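Long-range contacts in CmeC (Campylobacter jejuni, PDB 4MT4), which forms a trimeric outer membrane channel that probably serves as the exit duct of a tripartite efflux pump: residues A12-D17 with T262-T267; F41-L46 with Q161-L166; N168-E173 with Y245-Y250. All blocks are in the same frame, centred on the assembly; numbering follows the deposited sequence.

Contact 1: A12-D17 with T262-T267; sequences ANYSID and TGISST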
loop_
_atom_site.group_PDB
_atom_site.type_symbol
_atom_site.label_atom_id
_atom_site.label_comp_id
_atom_site.label_asym_id
_atom_site.label_seq_id
_atom_site.Cartn_x
_atom_site.Cartn_y
_atom_site.Cartn_z
ATOM N N ALA B 12 6.073 4.709 -29.171
ATOM C CA ALA B 12 5.180 3.587 -28.937
ATOM C C ALA B 12 4.597 3.129 -30.266
ATOM O O ALA B 12 3.799 3.835 -30.880
ATOM C CB ALA B 12 4.078 3.969 -27.964
ATOM N N ASN B 13 5.009 1.946 -30.710
ATOM C CA ASN B 13 4.576 1.414 -31.995
ATOM C C ASN B 13 3.530 0.317 -31.840
ATOM O O ASN B 13 3.790 -0.724 -31.240
ATOM C CB ASN B 13 5.777 0.884 -32.780
ATOM C CG ASN B 13 6.787 1.969 -33.101
ATOM O OD1 ASN B 13 7.983 1.817 -32.849
ATOM N ND2 ASN B 13 6.307 3.078 -33.654
ATOM N N TYR B 14 2.347 0.563 -32.387
ATOM C CA TYR B 14 1.247 -0.389 -32.302
ATOM C C TYR B 14 0.293 -0.222 -33.482
ATOM O O TYR B 14 0.239 0.841 -34.101
ATOM C CB TYR B 14 0.491 -0.224 -30.979
ATOM C CG TYR B 14 -0.074 1.164 -30.757
ATOM C CD1 TYR B 14 0.691 2.159 -30.158
ATOM C CD2 TYR B 14 -1.373 1.477 -31.140
ATOM C CE1 TYR B 14 0.180 3.427 -29.953
ATOM C CE2 TYR B 14 -1.890 2.742 -30.939
ATOM C CZ TYR B 14 -1.110 3.713 -30.345
ATOM O OH TYR B 14 -1.620 4.976 -30.140
ATOM N N SER B 15 -0.451 -1.277 -33.793
ATOM C CA SER B 15 -1.411 -1.238 -34.888
ATOM C C SER B 15 -2.812 -0.951 -34.364
ATOM O O SER B 15 -3.171 -1.379 -33.269
ATOM C CB SER B 15 -1.399 -2.558 -35.660
ATOM O OG SER B 15 -0.092 -2.879 -36.101
ATOM N N ILE B 16 -3.601 -0.221 -35.147
ATOM C CA ILE B 16 -4.979 0.073 -34.769
ATOM C C ILE B 16 -5.937 -0.949 -35.376
ATOM O O ILE B 16 -5.714 -1.446 -36.482
ATOM C CB ILE B 16 -5.402 1.495 -35.199
ATOM C CG1 ILE B 16 -5.323 1.648 -36.719
ATOM C CG2 ILE B 16 -4.542 2.544 -34.507
ATOM C CD1 ILE B 16 -5.751 3.008 -37.215
ATOM N N ASP B 17 -7.001 -1.261 -34.644
ATOM C CA ASP B 17 -7.971 -2.259 -35.085
ATOM C C ASP B 17 -9.294 -2.078 -34.351
ATOM O O ASP B 17 -9.397 -2.375 -33.162
ATOM C CB ASP B 17 -7.426 -3.672 -34.860
ATOM C CG ASP B 17 -8.442 -4.749 -35.184
ATOM O OD1 ASP B 17 -9.228 -4.565 -36.136
ATOM O OD2 ASP B 17 -8.452 -5.782 -34.483
ATOM N N THR B 262 -14.095 1.088 -30.003
ATOM C CA THR B 262 -14.097 -0.364 -30.125
ATOM C C THR B 262 -12.697 -0.855 -30.464
ATOM O O THR B 262 -12.447 -2.057 -30.549
ATOM C CB THR B 262 -15.084 -0.843 -31.204
ATOM O OG1 THR B 262 -14.668 -0.358 -32.487
ATOM C CG2 THR B 262 -16.490 -0.342 -30.907
ATOM N N GLY B 263 -11.790 0.093 -30.665
ATOM C CA GLY B 263 -10.397 -0.201 -30.941
ATOM C C GLY B 263 -9.514 0.837 -30.276
ATOM O O GLY B 263 -9.999 1.888 -29.857
ATOM N N ILE B 264 -8.221 0.553 -30.174
ATOM C CA ILE B 264 -7.310 1.474 -29.507
ATOM C C ILE B 264 -7.107 2.734 -30.349
ATOM O O ILE B 264 -7.093 2.683 -31.579
ATOM C CB ILE B 264 -5.948 0.804 -29.201
ATOM C CG1 ILE B 264 -5.103 1.696 -28.286
ATOM C CG2 ILE B 264 -5.206 0.450 -30.485
ATOM C CD1 ILE B 264 -3.928 0.988 -27.663
ATOM N N SER B 265 -6.978 3.871 -29.675
ATOM C CA SER B 265 -6.802 5.150 -30.351
ATOM C C SER B 265 -5.378 5.314 -30.871
ATOM O O SER B 265 -4.443 4.705 -30.352
ATOM C CB SER B 265 -7.151 6.301 -29.409
ATOM O OG SER B 265 -6.889 7.553 -30.014
ATOM N N SER B 266 -5.219 6.143 -31.898
ATOM C CA SER B 266 -3.905 6.401 -32.474
ATOM C C SER B 266 -3.151 7.441 -31.655
ATOM O O SER B 266 -1.952 7.650 -31.845
ATOM C CB SER B 266 -4.035 6.864 -33.926
ATOM O OG SER B 266 -4.715 8.103 -34.005
ATOM N N THR B 267 -3.867 8.089 -30.741
ATOM C CA THR B 267 -3.286 9.098 -29.865
ATOM C C THR B 267 -3.541 8.769 -28.396
ATOM O O THR B 267 -3.826 9.655 -27.594
ATOM C CB THR B 267 -3.854 10.499 -30.163
ATOM O OG1 THR B 267 -5.280 10.476 -30.026
ATOM C CG2 THR B 267 -3.494 10.937 -31.574
HETATM O O HOH W 1 -7.515 -1.890 -31.097
#

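Contact 2: F41-L46 with Q161-L166; sequences FDDENL and QTYFNL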
loop_
_atom_site.group_PDB
_atom_site.type_symbol
_atom_site.label_atom_id
_atom_site.label_comp_id
_atom_site.label_asym_id
_atom_site.label_seq_id
_atom_site.Cartn_x
_atom_site.Cartn_y
_atom_site.Cartn_z
ATOM N N PHE B 41 -25.986 7.882 -19.743
ATOM C CA PHE B 41 -26.755 6.806 -19.129
ATOM C C PHE B 41 -28.206 7.235 -18.941
ATOM O O PHE B 41 -29.058 6.426 -18.571
ATOM C CB PHE B 41 -26.148 6.398 -17.787
ATOM C CG PHE B 41 -24.890 5.587 -17.912
ATOM C CD1 PHE B 41 -24.941 4.263 -18.315
ATOM C CD2 PHE B 41 -23.658 6.145 -17.614
ATOM C CE1 PHE B 41 -23.785 3.513 -18.427
ATOM C CE2 PHE B 41 -22.499 5.400 -17.724
ATOM C CZ PHE B 41 -22.563 4.082 -18.132
ATOM N N ASP B 42 -28.467 8.515 -19.199
ATOM C CA ASP B 42 -29.801 9.097 -19.090
ATOM C C ASP B 42 -30.390 8.880 -17.696
ATOM O O ASP B 42 -31.576 8.584 -17.547
ATOM C CB ASP B 42 -30.726 8.513 -20.164
ATOM C CG ASP B 42 -30.069 8.464 -21.533
ATOM O OD1 ASP B 42 -29.303 9.393 -21.867
ATOM O OD2 ASP B 42 -30.316 7.489 -22.276
ATOM N N ASP B 43 -29.545 9.028 -16.681
ATOM C CA ASP B 43 -29.947 8.837 -15.293
ATOM C C ASP B 43 -29.694 10.115 -14.495
ATOM O O ASP B 43 -28.548 10.474 -14.230
ATOM C CB ASP B 43 -29.188 7.658 -14.679
ATOM C CG ASP B 43 -29.785 7.192 -13.359
ATOM O OD1 ASP B 43 -30.458 7.993 -12.677
ATOM O OD2 ASP B 43 -29.570 6.015 -12.999
ATOM N N GLU B 44 -30.768 10.794 -14.108
ATOM C CA GLU B 44 -30.645 12.050 -13.379
ATOM C C GLU B 44 -30.135 11.808 -11.962
ATOM O O GLU B 44 -29.456 12.659 -11.386
ATOM C CB GLU B 44 -31.983 12.792 -13.344
ATOM C CG GLU B 44 -31.838 14.295 -13.158
ATOM C CD GLU B 44 -31.054 14.942 -14.284
ATOM O OE1 GLU B 44 -29.938 15.440 -14.024
ATOM O OE2 GLU B 44 -31.554 14.954 -15.429
ATOM N N ASN B 45 -30.461 10.644 -11.406
ATOM C CA ASN B 45 -29.970 10.267 -10.085
ATOM C C ASN B 45 -28.460 10.059 -10.106
ATOM O O ASN B 45 -27.754 10.439 -9.171
ATOM C CB ASN B 45 -30.665 8.997 -9.591
ATOM C CG ASN B 45 -32.174 9.063 -9.737
ATOM O OD1 ASN B 45 -32.867 9.640 -8.900
ATOM N ND2 ASN B 45 -32.690 8.463 -10.804
ATOM N N LEU B 46 -27.974 9.450 -11.183
ATOM C CA LEU B 46 -26.546 9.226 -11.362
ATOM C C LEU B 46 -25.807 10.551 -11.519
ATOM O O LEU B 46 -24.715 10.728 -10.985
ATOM C CB LEU B 46 -26.288 8.329 -12.576
ATOM C CG LEU B 46 -24.826 8.070 -12.952
ATOM C CD1 LEU B 46 -24.070 7.438 -11.792
ATOM C CD2 LEU B 46 -24.732 7.200 -14.198
ATOM N N GLN B 161 -19.632 3.348 -10.945
ATOM C CA GLN B 161 -19.657 1.895 -10.825
ATOM C C GLN B 161 -20.177 1.442 -9.462
ATOM O O GLN B 161 -20.717 0.344 -9.333
ATOM C CB GLN B 161 -18.263 1.314 -11.079
ATOM C CG GLN B 161 -17.813 1.389 -12.534
ATOM C CD GLN B 161 -16.496 0.680 -12.782
ATOM O OE1 GLN B 161 -15.691 0.507 -11.866
ATOM N NE2 GLN B 161 -16.272 0.258 -14.022
ATOM N N THR B 162 -20.014 2.286 -8.448
ATOM C CA THR B 162 -20.563 2.003 -7.125
ATOM C C THR B 162 -22.076 2.201 -7.145
ATOM O O THR B 162 -22.823 1.442 -6.524
ATOM C CB THR B 162 -19.936 2.899 -6.039
ATOM O OG1 THR B 162 -18.534 2.624 -5.946
ATOM C CG2 THR B 162 -20.583 2.651 -4.683
ATOM N N TYR B 163 -22.515 3.224 -7.872
ATOM C CA TYR B 163 -23.938 3.491 -8.049
ATOM C C TYR B 163 -24.638 2.304 -8.700
ATOM O O TYR B 163 -25.685 1.858 -8.235
ATOM C CB TYR B 163 -24.147 4.750 -8.895
ATOM C CG TYR B 163 -25.574 4.962 -9.361
ATOM C CD1 TYR B 163 -26.516 5.553 -8.530
ATOM C CD2 TYR B 163 -25.975 4.579 -10.635
ATOM C CE1 TYR B 163 -27.820 5.752 -8.950
ATOM C CE2 TYR B 163 -27.276 4.772 -11.066
ATOM C CZ TYR B 163 -28.194 5.359 -10.220
ATOM O OH TYR B 163 -29.488 5.557 -10.641
ATOM N N PHE B 164 -24.043 1.798 -9.776
ATOM C CA PHE B 164 -24.611 0.687 -10.527
ATOM C C PHE B 164 -24.592 -0.613 -9.728
ATOM O O PHE B 164 -25.497 -1.438 -9.851
ATOM C CB PHE B 164 -23.863 0.504 -11.848
ATOM C CG PHE B 164 -24.326 1.430 -12.937
ATOM C CD1 PHE B 164 -25.671 1.729 -13.079
ATOM C CD2 PHE B 164 -23.420 2.010 -13.810
ATOM C CE1 PHE B 164 -26.106 2.581 -14.076
ATOM C CE2 PHE B 164 -23.848 2.866 -14.811
ATOM C CZ PHE B 164 -25.195 3.152 -14.943
ATOM N N ASN B 165 -23.557 -0.793 -8.912
ATOM C CA ASN B 165 -23.493 -1.937 -8.010
ATOM C C ASN B 165 -24.561 -1.834 -6.928
ATOM O O ASN B 165 -25.068 -2.846 -6.439
ATOM C CB ASN B 165 -22.109 -2.051 -7.371
ATOM C CG ASN B 165 -21.062 -2.580 -8.330
ATOM O OD1 ASN B 165 -21.383 -3.250 -9.310
ATOM N ND2 ASN B 165 -19.798 -2.284 -8.046
ATOM N N LEU B 166 -24.900 -0.602 -6.561
ATOM C CA LEU B 166 -25.947 -0.356 -5.578
ATOM C C LEU B 166 -27.323 -0.662 -6.163
ATOM O O LEU B 166 -28.152 -1.304 -5.515
ATOM C CB LEU B 166 -25.897 1.088 -5.086
ATOM C CG LEU B 166 -27.032 1.495 -4.145
ATOM C CD1 LEU B 166 -27.013 0.645 -2.880
ATOM C CD2 LEU B 166 -26.956 2.975 -3.804
#

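Contact 3: N168-E173 with Y245-Y250; sequences NAYENE and YKNQSY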
loop_
_atom_site.group_PDB
_atom_site.type_symbol
_atom_site.label_atom_id
_atom_site.label_comp_id
_atom_site.label_asym_id
_atom_site.label_seq_id
_atom_site.Cartn_x
_atom_site.Cartn_y
_atom_site.Cartn_z
ATOM N N ASN B 168 -27.864 -2.612 -8.631
ATOM C CA ASN B 168 -27.830 -4.059 -8.788
ATOM C C ASN B 168 -28.229 -4.740 -7.484
ATOM O O ASN B 168 -28.942 -5.742 -7.481
ATOM C CB ASN B 168 -26.434 -4.510 -9.220
ATOM C CG ASN B 168 -26.404 -5.934 -9.743
ATOM O OD1 ASN B 168 -25.368 -6.404 -10.211
ATOM N ND2 ASN B 168 -27.537 -6.621 -9.681
ATOM N N ALA B 169 -27.765 -4.176 -6.375
ATOM C CA ALA B 169 -28.060 -4.714 -5.055
ATOM C C ALA B 169 -29.522 -4.493 -4.683
ATOM O O ALA B 169 -30.140 -5.340 -4.039
ATOM C CB ALA B 169 -27.147 -4.091 -4.017
ATOM N N TYR B 170 -30.072 -3.355 -5.095
ATOM C CA TYR B 170 -31.481 -3.061 -4.865
ATOM C C TYR B 170 -32.375 -4.027 -5.638
ATOM O O TYR B 170 -33.366 -4.531 -5.107
ATOM C CB TYR B 170 -31.810 -1.620 -5.264
ATOM C CG TYR B 170 -31.623 -0.601 -4.161
ATOM C CD1 TYR B 170 -32.423 -0.624 -3.024
ATOM C CD2 TYR B 170 -30.663 0.398 -4.267
ATOM C CE1 TYR B 170 -32.258 0.310 -2.015
ATOM C CE2 TYR B 170 -30.494 1.337 -3.265
ATOM C CZ TYR B 170 -31.293 1.288 -2.142
ATOM O OH TYR B 170 -31.122 2.224 -1.146
ATOM N N GLU B 171 -32.012 -4.280 -6.892
ATOM C CA GLU B 171 -32.783 -5.156 -7.768
ATOM C C GLU B 171 -32.822 -6.590 -7.251
ATOM O O GLU B 171 -33.875 -7.227 -7.248
ATOM C CB GLU B 171 -32.208 -5.128 -9.184
ATOM C CG GLU B 171 -32.518 -3.852 -9.951
ATOM C CD GLU B 171 -33.976 -3.759 -10.356
ATOM O OE1 GLU B 171 -34.383 -4.491 -11.282
ATOM O OE2 GLU B 171 -34.715 -2.959 -9.743
ATOM N N ASN B 172 -31.671 -7.096 -6.819
ATOM C CA ASN B 172 -31.595 -8.445 -6.273
ATOM C C ASN B 172 -32.332 -8.556 -4.942
ATOM O O ASN B 172 -32.929 -9.590 -4.639
ATOM C CB ASN B 172 -30.138 -8.878 -6.103
ATOM C CG ASN B 172 -29.461 -9.174 -7.426
ATOM O OD1 ASN B 172 -30.122 -9.389 -8.440
ATOM N ND2 ASN B 172 -28.133 -9.193 -7.418
ATOM N N GLU B 173 -32.291 -7.486 -4.154
ATOM C CA GLU B 173 -32.986 -7.456 -2.872
ATOM C C GLU B 173 -34.499 -7.455 -3.063
ATOM O O GLU B 173 -35.227 -8.135 -2.339
ATOM C CB GLU B 173 -32.564 -6.232 -2.059
ATOM C CG GLU B 173 -33.332 -6.064 -0.758
ATOM C CD GLU B 173 -33.020 -4.756 -0.065
ATOM O OE1 GLU B 173 -32.067 -4.075 -0.494
ATOM O OE2 GLU B 173 -33.730 -4.407 0.900
ATOM N N TYR B 245 -28.208 7.731 8.121
ATOM C CA TYR B 245 -29.615 7.342 8.083
ATOM C C TYR B 245 -30.268 7.349 6.698
ATOM O O TYR B 245 -31.226 6.612 6.463
ATOM C CB TYR B 245 -30.417 8.245 9.025
ATOM C CG TYR B 245 -29.869 8.283 10.434
ATOM C CD1 TYR B 245 -29.924 7.160 11.253
ATOM C CD2 TYR B 245 -29.295 9.440 10.947
ATOM C CE1 TYR B 245 -29.421 7.190 12.540
ATOM C CE2 TYR B 245 -28.790 9.479 12.233
ATOM C CZ TYR B 245 -28.855 8.352 13.025
ATOM O OH TYR B 245 -28.356 8.384 14.307
ATOM N N LYS B 246 -29.763 8.169 5.783
ATOM C CA LYS B 246 -30.413 8.313 4.482
ATOM C C LYS B 246 -30.090 7.182 3.506
ATOM O O LYS B 246 -29.143 6.421 3.703
ATOM C CB LYS B 246 -30.037 9.652 3.849
ATOM C CG LYS B 246 -30.671 10.853 4.523
ATOM C CD LYS B 246 -30.705 12.046 3.586
ATOM C CE LYS B 246 -31.564 13.164 4.152
ATOM N NZ LYS B 246 -32.093 14.046 3.076
ATOM N N ASN B 247 -30.896 7.082 2.452
ATOM C CA ASN B 247 -30.683 6.096 1.400
ATOM C C ASN B 247 -30.378 6.770 0.066
ATOM O O ASN B 247 -30.015 7.945 0.025
ATOM C CB ASN B 247 -31.902 5.183 1.260
ATOM C CG ASN B 247 -32.241 4.463 2.550
ATOM O OD1 ASN B 247 -31.627 3.452 2.892
ATOM N ND2 ASN B 247 -33.230 4.978 3.272
ATOM N N GLN B 248 -30.533 6.028 -1.025
ATOM C CA GLN B 248 -30.207 6.553 -2.346
ATOM C C GLN B 248 -31.297 6.259 -3.371
ATOM O O GLN B 248 -31.586 5.100 -3.672
ATOM C CB GLN B 248 -28.873 5.978 -2.830
ATOM C CG GLN B 248 -28.484 6.413 -4.234
ATOM C CD GLN B 248 -28.217 7.903 -4.335
ATOM O OE1 GLN B 248 -27.624 8.500 -3.438
ATOM N NE2 GLN B 248 -28.661 8.510 -5.429
ATOM N N SER B 249 -31.904 7.319 -3.898
ATOM C CA SER B 249 -32.850 7.193 -5.000
ATOM C C SER B 249 -32.095 6.785 -6.259
ATOM O O SER B 249 -30.970 7.232 -6.480
ATOM C CB SER B 249 -33.603 8.505 -5.228
ATOM O OG SER B 249 -34.316 8.900 -4.069
ATOM N N TYR B 250 -32.705 5.942 -7.084
ATOM C CA TYR B 250 -32.010 5.423 -8.258
ATOM C C TYR B 250 -32.936 5.154 -9.442
ATOM O O TYR B 250 -34.148 5.357 -9.364
ATOM C CB TYR B 250 -31.257 4.141 -7.893
ATOM C CG TYR B 250 -32.155 2.994 -7.486
ATOM C CD1 TYR B 250 -32.608 2.869 -6.180
ATOM C CD2 TYR B 250 -32.547 2.033 -8.410
ATOM C CE1 TYR B 250 -33.429 1.821 -5.806
ATOM C CE2 TYR B 250 -33.364 0.984 -8.047
ATOM C CZ TYR B 250 -33.803 0.882 -6.744
ATOM O OH TYR B 250 -34.620 -0.164 -6.376
#

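Contact 1: A12-D17 with T262-T267
The ring of Y14 leans toward 262-267 and crosses the side chain of I264 obliquely, so that CD2 meets this neighbour and the hydroxyl meets a backbone carbonyl. Its CG sits in the crowded position between the backbone N and the carbonyl carbon (chi1 58°), and from there the phenol OH donates to S265 O at 2.8 Å. The bond lies in the carbonyl plane, on a lone pair, with a C=O...donor angle of 138°, and the oxygen is near the plane of the ring at its edge. Y14 CD2 meanwhile rests 4.0 Å from I264 CG2. Both segments are irregular, a case of the long N-terminal arm of an outer membrane factor subunit lying along another extended loop outside the helical barrel: I264 also packs on F366 and I369 of helix 339-405, and F366 turns edge-to-face with Y14. Further along, I16 sets CG2 3.9 Å from I264 O. At D17 a water joins the two backbones, donating to D17 O and accepting from I264 N at 2.7 Å. Y245 of a second subunit donates its hydroxyl to S15 O, and N241 of that subunit accepts from S15 N.

Contact 2: F41-L46 with Q161-L166
F164 presents its ring edge to the face of F41, a T-shaped pair with centroids 4.9 Å apart and planes at 69°. CE2 and CZ of F164 do the touching, and CZ comes within 3.6 Å of F41 CD1, toward the rim of the F41 ring. Beside this pair Y163 leaves the helix with CG anti to its backbone N (chi1 169°) and carries its hydroxyl to the start of helix 44-56. There it meets D43 tip to tip, the carboxylate and ring planes 72° apart. Y163 OH donates to D43 OD2 across a very short 2.4 Å and reaches that oxygen from above the carboxylate plane.

The other oxygen of D43 does separate work. As the N-cap residue, D43 accepts through OD1 weak bonds from the backbone N of N45 and of L46, and N45 ND2 adds a third bond at 3.0 Å on the syn lone pair. One carboxylate thus caps a helix start and receives a buried tyrosine; three N-H groups and a hydroxyl would be expected to favour its charged form. L46 fills the angle between the two aromatic residues: its CB lies over one face of Y163, a CH-pi contact 4.3 Å from the ring centroid, CD1 touches Y163 CD2, and CD2 faces F164 CZ at 4.1 Å.

The contact is buried within one subunit, where the first turn of helix 44-56 meets the long helix 129-195. Helix 411-445 packs against F164 through Y433, A436 and N437, while the loop at Q251, whose backbone N donates to Y163 OH, closes over D43 and N45.

Contact 3: N168-E173 with Y245-Y250
Segment 168-173 is a regular piece of helix, with N172 N and E173 N bonded back to N168 O and A169 O, whereas 245-250 runs past it as a largely irregular strip of backbone. The two backbones keep their distance, the nearest CA atoms being those of Y170 and Y250 at 9.2 Å, so two long side chains bridge the gap.

Both tyrosines set out toward the opposite segment, and their rings form an offset stack, centroids 4.5 Å apart and planes 15° from parallel. The overlap is partial: Y250 CE1 lies over one face of Y170, 3.4 Å from CG and displaced toward the rim, while Y250 OH passes the root of the other side chain, 3.4 Å from Y170 CB. Y250 reaches this place with CG in the crowded position between its backbone N and carbonyl carbon (chi1 65°). In turn, the far end of Y170 runs toward the preceding residues of the loop, its OH 3.9 Å from N247 CB and equally far from Q248 N. The carboxylate of E171 stands near the edge of the Y250 ring, OE2 4.4 Å from OH.

Within the loop, Q248 NE2 donates to S249 O at 2.8 Å, a local bond that turns the amide back onto the loop's own backbone, away from 168-173. K233 of helix 201-236 holds N247 O, and R370 of a third subunit donates to K246 O. Such packing of an extended connection against the outside of a long helix belongs to the equatorial region of outer membrane factors, where shorter elements surround the helical barrel.

From the N terminus, the extended arm at 12-17 comes first, and contact 1 closes on it 245 residues later, tying it to the loop between helices 240-245 and 273-293. The other two contacts fall within that excursion. Contact 2 joins the start of helix 44-56 to helix 129-195, after the first pair of strands has been made; contact 3 then opens two residues further along the same helix and closes past helices 201-236 and 240-245. Contacts 2 and 3 follow in series and touch, Y163 OH lying 3.5 Å from Y250 CA, with centres about 11 Å apart. Contact 1 is remote, its nearest atoms about 15 Å from contact 2 and 23 Å from contact 3.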